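Local structure of glycoside Hydrolase (Bacteroides uniformis, 5T99) at residues C313-N318 / S348-S353; A344-H349 / V366-A371. The protein is a family 2 glycoside hydrolase that binds D-galacto-isofagomine and probably cleaves galactose-type linkages during agarose breakdown in a gut bacterium. All coordinates share one frame; numbering follows the deposited sequence.

Two ways of joining neighbouring units of a TIM barrel meet here, both deep in the protein. Contact 2 (344-349 with 366-371) belongs mostly to the barrel wall: parallel strands joined by regular backbone hydrogen bonds, with a charged cluster where they end. Contact 1 (313-318 with 348-353) is just beyond, about 8 Å away between centres, where strands give way to loops; it buries about half as much surface and relies on a serine hydroxyl, histidine rings and a bridging water. Ser348 and His349 belong to both, and Pro351 and Pro352 pack on the end of strand 366-370. His349 carries the two contacts to the sugar mimic in the pocket.

Contact 1 (C313-N318 / S348-S353); sequences CLHHDN and SHNPPS. With GIF (D-galacto-isofagomine), chain C; EDO (1,2-ethanediol), chain Q.
Ser348 and Leu314 join two active-site loops of a TIM barrel, those leaving the C-terminal ends of strands 305-313 and 344-346, an example of loops knit by polar groups where strand pairing has stopped. The Ser348 hydroxyl, held between its own backbone N and carbonyl carbon (chi1 50°), sits over one face of the His315 ring and gives a weak hydrogen bond from Ser348 OG to Leu314 O (2.9 Å). The same carbonyl receives a second donor, O2 of a bound 1,2-ethanediol. Beside it, Cys313 CB packs against Ser348 OG at 3.5 Å.

His315 ND1 lies 3.2 Å from Ser348 O, but the angle is too poor for a bond. Instead, His315 ND1 meets water 1 in the plane of its ring at 2.7 Å. Water 1 also touches the ring edge of His316 through His316 ND1 (2.8 Å), accepts from His316 N and donates to Asn350 OD1 (2.9 Å). Trp162 stacks on the His315 ring.

A cis peptide links Ser348 to His349, whose ring stands obliquely to that of His315, planes 81° apart. The His349 ring turns an edge to the ligand, and His349 NE2 is hydrogen-bonded to O2 of D-galacto-isofagomine at 2.7 Å; either atom could be the donor. Across the loops the bonding is therefore largely indirect: one water, gripped by four protein atoms, ties His315 and His316 to Asn350, the residue after the one that reaches the sugar mimic.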
loop_
_atom_site.group_PDB
_atom_site.type_symbol
_atom_site.label_atom_id
_atom_site.label_comp_id
_atom_site.label_asym_id
_atom_site.label_seq_id
_atom_site.Cartn_x
_atom_site.Cartn_y
_atom_site.Cartn_z
ATOM N N CYS A 313 -6.129 1.670 -6.337
ATOM C CA CYS A 313 -6.403 1.722 -4.918
ATOM C C CYS A 313 -5.854 0.452 -4.333
ATOM O O CYS A 313 -5.934 -0.604 -4.970
ATOM C CB CYS A 313 -7.904 1.804 -4.646
ATOM S SG CYS A 313 -8.659 3.280 -5.336
ATOM N N LEU A 314 -5.315 0.544 -3.124
ATOM C CA LEU A 314 -4.817 -0.618 -2.388
ATOM C C LEU A 314 -5.223 -0.489 -0.935
ATOM O O LEU A 314 -5.088 0.601 -0.351
ATOM C CB LEU A 314 -3.286 -0.692 -2.457
ATOM C CG LEU A 314 -2.610 -1.046 -3.780
ATOM C CD1 LEU A 314 -1.099 -0.912 -3.657
ATOM C CD2 LEU A 314 -2.966 -2.455 -4.196
ATOM N N HIS A 315 -5.722 -1.586 -0.355
ATOM C CA HIS A 315 -5.883 -1.664 1.092
ATOM C C HIS A 315 -4.584 -2.107 1.720
ATOM O O HIS A 315 -3.724 -2.660 1.053
ATOM C CB HIS A 315 -7.055 -2.558 1.512
ATOM C CG HIS A 315 -8.368 -1.838 1.543
ATOM N ND1 HIS A 315 -8.592 -0.737 2.346
ATOM C CD2 HIS A 315 -9.523 -2.050 0.862
ATOM C CE1 HIS A 315 -9.824 -0.298 2.151
ATOM N NE2 HIS A 315 -10.411 -1.080 1.260
ATOM N N HIS A 316 -4.456 -1.822 3.010
ATOM C CA HIS A 316 -3.188 -1.937 3.710
ATOM C C HIS A 316 -2.735 -3.348 4.014
ATOM O O HIS A 316 -1.539 -3.555 4.225
ATOM C CB HIS A 316 -3.184 -1.103 4.992
ATOM C CG HIS A 316 -4.054 -1.646 6.080
ATOM N ND1 HIS A 316 -5.434 -1.580 6.040
ATOM C CD2 HIS A 316 -3.742 -2.241 7.254
ATOM C CE1 HIS A 316 -5.931 -2.116 7.139
ATOM N NE2 HIS A 316 -4.926 -2.525 7.892
ATOM N N ASP A 317 -3.648 -4.324 4.041
ATOM C CA ASP A 317 -3.225 -5.713 4.287
ATOM C C ASP A 317 -2.318 -6.218 3.168
ATOM O O ASP A 317 -2.283 -5.650 2.053
ATOM C CB ASP A 317 -4.417 -6.659 4.528
ATOM C CG ASP A 317 -5.172 -7.030 3.256
ATOM O OD1 ASP A 317 -4.596 -7.723 2.388
ATOM O OD2 ASP A 317 -6.375 -6.683 3.157
ATOM N N ASN A 318 -1.572 -7.268 3.485
ATOM C CA ASN A 318 -0.837 -8.034 2.477
ATOM C C ASN A 318 -1.248 -9.517 2.511
ATOM O O ASN A 318 -0.397 -10.400 2.530
ATOM C CB ASN A 318 0.667 -7.847 2.691
ATOM C CG ASN A 318 1.170 -6.548 2.116
ATOM O OD1 ASN A 318 1.024 -6.296 0.921
ATOM N ND2 ASN A 318 1.769 -5.718 2.955
ATOM N N SER A 348 -6.622 4.139 -0.300
ATOM C CA SER A 348 -7.970 3.797 0.142
ATOM C C SER A 348 -7.953 3.068 1.490
ATOM O O SER A 348 -7.263 2.050 1.586
ATOM C CB SER A 348 -8.557 2.846 -0.884
ATOM O OG SER A 348 -7.626 1.800 -1.136
ATOM N N HIS A 349 -8.636 3.541 2.543
ATOM C CA HIS A 349 -9.199 4.897 2.713
ATOM C C HIS A 349 -8.721 5.413 4.082
ATOM O O HIS A 349 -9.505 5.603 5.028
ATOM C CB HIS A 349 -10.729 4.887 2.659
ATOM C CG HIS A 349 -11.288 4.217 1.452
ATOM N ND1 HIS A 349 -11.264 4.793 0.201
ATOM C CD2 HIS A 349 -11.901 3.020 1.303
ATOM C CE1 HIS A 349 -11.833 3.976 -0.671
ATOM N NE2 HIS A 349 -12.224 2.892 -0.027
ATOM N N ASN A 350 -7.414 5.620 4.167
ATOM C CA ASN A 350 -6.739 5.812 5.439
ATOM C C ASN A 350 -5.256 6.022 5.202
ATOM O O ASN A 350 -4.736 5.631 4.153
ATOM C CB ASN A 350 -6.905 4.585 6.351
ATOM C CG ASN A 350 -6.568 3.279 5.648
ATOM O OD1 ASN A 350 -7.444 2.614 5.100
ATOM N ND2 ASN A 350 -5.291 2.920 5.636
ATOM N N PRO A 351 -4.564 6.619 6.178
ATOM C CA PRO A 351 -3.115 6.714 6.037
ATOM C C PRO A 351 -2.455 5.332 5.991
ATOM O O PRO A 351 -2.839 4.452 6.762
ATOM C CB PRO A 351 -2.687 7.462 7.304
ATOM C CG PRO A 351 -3.878 8.281 7.668
ATOM C CD PRO A 351 -5.063 7.427 7.303
ATOM N N PRO A 352 -1.464 5.146 5.100
ATOM C CA PRO A 352 -0.702 3.911 5.086
ATOM C C PRO A 352 0.416 3.964 6.116
ATOM O O PRO A 352 0.517 4.918 6.888
ATOM C CB PRO A 352 -0.142 3.889 3.675
ATOM C CG PRO A 352 0.107 5.328 3.380
ATOM C CD PRO A 352 -0.951 6.103 4.100
ATOM N N SER A 353 1.245 2.935 6.145
ATOM C CA SER A 353 2.408 2.929 7.023
ATOM C C SER A 353 3.454 3.877 6.437
ATOM O O SER A 353 3.441 4.129 5.226
ATOM C CB SER A 353 2.980 1.529 7.103
ATOM O OG SER A 353 3.443 1.153 5.834
HETATM C C GIF C . -15.502 2.234 -1.794
HETATM N N GIF C . -16.194 2.207 -3.074
HETATM O O GIF C . -17.065 -1.625 -5.060
HETATM C C1 GIF C . -14.622 1.008 -1.652
HETATM O O1 GIF C . -16.403 -0.465 -0.998
HETATM C C2 GIF C . -15.385 -0.273 -1.978
HETATM O O2 GIF C . -14.128 0.940 -0.316
HETATM C C3 GIF C . -16.013 -0.217 -3.367
HETATM C C4 GIF C . -16.904 1.014 -3.502
HETATM C C5 GIF C . -16.816 -1.486 -3.654
HETATM C C1 EDO Q . -1.080 0.891 1.502
HETATM O O1 EDO Q . -1.789 0.860 2.735
HETATM C C2 EDO Q . -2.044 1.126 0.347
HETATM O O2 EDO Q . -2.966 2.180 0.651
HETATM O O HOH W 1 -6.701 0.022 4.103
#

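Contact 2 (A344-H349 / V366-A371); sequences AIRTSH and VVLDEA. With GIF (D-galacto-isofagomine), chain C.
Glu370 reaches from the end of strand 366-370 to Thr347, His349 and Arg346. Glu370 N bonds to Thr347 OG1 (2.9 Å, nearly straight), while Glu370 CB rests 3.5 Å from Thr347 O. With CG anti to the backbone N (chi1 -171°), the extended chain runs past His349 CA and places its two oxygens between two partners. Glu370 OE1 accepts from His349 ND1 at 2.7 Å, in the ring plane, and also lies over a face of the Arg346 guanidinium. Glu370 OE2 offers its syn lone pair to Arg346 NH2 in a 2.8 Å salt bridge, although the carboxylate and guanidinium planes stand 86° apart. With an alanine here, His349 ND1 would probably lose its acceptor, leaving the ring freer to turn, and Arg346 would lose one of its carboxylate mates.

Behind this cluster the strands run parallel: Ile345 N bonds to Val366 O, Leu368 N to Ile345 O, and Thr347 N to Leu368 O. They form a beta-alpha-beta unit whose helix 354-363 covers Ile345 and Val367. Strand 305-313 pairs with 344-346, and 409-416 with 366-370; from the latter Ser413 and Asn416 join the Arg346-Glu370 cluster, as does Glu494 of strand 490-495.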
loop_
_atom_site.group_PDB
_atom_site.type_symbol
_atom_site.label_atom_id
_atom_site.label_comp_id
_atom_site.label_asym_id
_atom_site.label_seq_id
_atom_site.Cartn_x
_atom_site.Cartn_y
_atom_site.Cartn_z
ATOM N N ALA A 344 0.769 5.284 -10.075
ATOM C CA ALA A 344 0.078 6.060 -9.045
ATOM C C ALA A 344 -0.738 5.194 -8.095
ATOM O O ALA A 344 -1.275 4.171 -8.493
ATOM C CB ALA A 344 -0.805 7.102 -9.697
ATOM N N ILE A 345 -0.809 5.623 -6.837
ATOM C CA ILE A 345 -1.482 4.881 -5.776
ATOM C C ILE A 345 -2.466 5.815 -5.072
ATOM O O ILE A 345 -2.127 6.953 -4.772
ATOM C CB ILE A 345 -0.493 4.349 -4.707
ATOM C CG1 ILE A 345 0.695 3.600 -5.333
ATOM C CG2 ILE A 345 -1.219 3.456 -3.702
ATOM C CD1 ILE A 345 0.357 2.286 -6.009
ATOM N N ARG A 346 -3.674 5.325 -4.799
ATOM C CA ARG A 346 -4.616 5.997 -3.891
ATOM C C ARG A 346 -4.667 5.170 -2.619
ATOM O O ARG A 346 -4.985 3.990 -2.705
ATOM C CB ARG A 346 -5.998 6.063 -4.538
ATOM C CG ARG A 346 -7.102 6.638 -3.652
ATOM C CD ARG A 346 -8.266 7.209 -4.465
ATOM N NE ARG A 346 -9.335 7.704 -3.588
ATOM C CZ ARG A 346 -10.485 7.077 -3.299
ATOM N NH1 ARG A 346 -10.820 5.895 -3.842
ATOM N NH2 ARG A 346 -11.330 7.644 -2.449
ATOM N N THR A 347 -4.388 5.762 -1.450
ATOM C CA THR A 347 -4.363 4.992 -0.181
ATOM C C THR A 347 -5.763 4.826 0.440
ATOM O O THR A 347 -6.057 5.293 1.550
ATOM C CB THR A 347 -3.334 5.522 0.858
ATOM O OG1 THR A 347 -3.790 6.718 1.496
ATOM C CG2 THR A 347 -2.002 5.786 0.208
ATOM N N SER A 348 -6.622 4.139 -0.300
ATOM C CA SER A 348 -7.970 3.797 0.142
ATOM C C SER A 348 -7.953 3.068 1.490
ATOM O O SER A 348 -7.263 2.050 1.586
ATOM C CB SER A 348 -8.557 2.846 -0.884
ATOM O OG SER A 348 -7.626 1.800 -1.136
ATOM N N HIS A 349 -8.636 3.541 2.543
ATOM C CA HIS A 349 -9.199 4.897 2.713
ATOM C C HIS A 349 -8.721 5.413 4.082
ATOM O O HIS A 349 -9.505 5.603 5.028
ATOM C CB HIS A 349 -10.729 4.887 2.659
ATOM C CG HIS A 349 -11.288 4.217 1.452
ATOM N ND1 HIS A 349 -11.264 4.793 0.201
ATOM C CD2 HIS A 349 -11.901 3.020 1.303
ATOM C CE1 HIS A 349 -11.833 3.976 -0.671
ATOM N NE2 HIS A 349 -12.224 2.892 -0.027
ATOM N N VAL A 366 3.481 8.198 -7.616
ATOM C CA VAL A 366 2.798 9.337 -7.010
ATOM C C VAL A 366 1.639 8.815 -6.182
ATOM O O VAL A 366 1.030 7.804 -6.539
ATOM C CB VAL A 366 2.399 10.430 -8.030
ATOM C CG1 VAL A 366 3.661 11.057 -8.604
ATOM C CG2 VAL A 366 1.503 9.917 -9.153
ATOM N N VAL A 367 1.359 9.482 -5.064
ATOM C CA VAL A 367 0.419 9.001 -4.069
ATOM C C VAL A 367 -0.641 10.040 -3.664
ATOM O O VAL A 367 -0.320 11.198 -3.387
ATOM C CB VAL A 367 1.160 8.521 -2.810
ATOM C CG1 VAL A 367 0.176 8.065 -1.736
ATOM C CG2 VAL A 367 2.128 7.393 -3.156
ATOM N N LEU A 368 -1.900 9.588 -3.622
ATOM C CA LEU A 368 -3.003 10.303 -2.996
ATOM C C LEU A 368 -3.164 9.737 -1.591
ATOM O O LEU A 368 -3.585 8.592 -1.420
ATOM C CB LEU A 368 -4.290 10.119 -3.791
ATOM C CG LEU A 368 -4.432 10.932 -5.080
ATOM C CD1 LEU A 368 -3.253 10.715 -6.011
ATOM C CD2 LEU A 368 -5.744 10.608 -5.791
ATOM N N ASP A 369 -2.833 10.549 -0.594
ATOM C CA ASP A 369 -2.719 10.119 0.798
ATOM C C ASP A 369 -4.051 10.458 1.473
ATOM O O ASP A 369 -4.364 11.646 1.676
ATOM C CB ASP A 369 -1.548 10.886 1.414
ATOM C CG ASP A 369 -0.977 10.255 2.662
ATOM O OD1 ASP A 369 -1.556 9.301 3.219
ATOM O OD2 ASP A 369 0.088 10.772 3.103
ATOM N N GLU A 370 -4.849 9.429 1.783
ATOM C CA GLU A 370 -6.264 9.599 2.164
ATOM C C GLU A 370 -6.493 9.421 3.666
ATOM O O GLU A 370 -6.021 8.468 4.259
ATOM C CB GLU A 370 -7.152 8.637 1.376
ATOM C CG GLU A 370 -8.651 8.885 1.539
ATOM C CD GLU A 370 -9.478 8.278 0.424
ATOM O OE1 GLU A 370 -9.736 7.051 0.459
ATOM O OE2 GLU A 370 -9.868 9.037 -0.495
ATOM N N ALA A 371 -7.239 10.337 4.270
ATOM C CA ALA A 371 -7.352 10.398 5.722
ATOM C C ALA A 371 -8.475 9.531 6.303
ATOM O O ALA A 371 -8.240 8.828 7.287
ATOM C CB ALA A 371 -7.544 11.847 6.169
HETATM C C GIF C . -15.502 2.234 -1.794
HETATM N N GIF C . -16.194 2.207 -3.074
HETATM O O GIF C . -17.065 -1.625 -5.060
HETATM C C1 GIF C . -14.622 1.008 -1.652
HETATM O O1 GIF C . -16.403 -0.465 -0.998
HETATM C C2 GIF C . -15.385 -0.273 -1.978
HETATM O O2 GIF C . -14.128 0.940 -0.316
HETATM C C3 GIF C . -16.013 -0.217 -3.367
HETATM C C4 GIF C . -16.904 1.014 -3.502
HETATM C C5 GIF C . -16.816 -1.486 -3.654
HETATM O O HOH W 2 -9.178 10.505 -3.414
#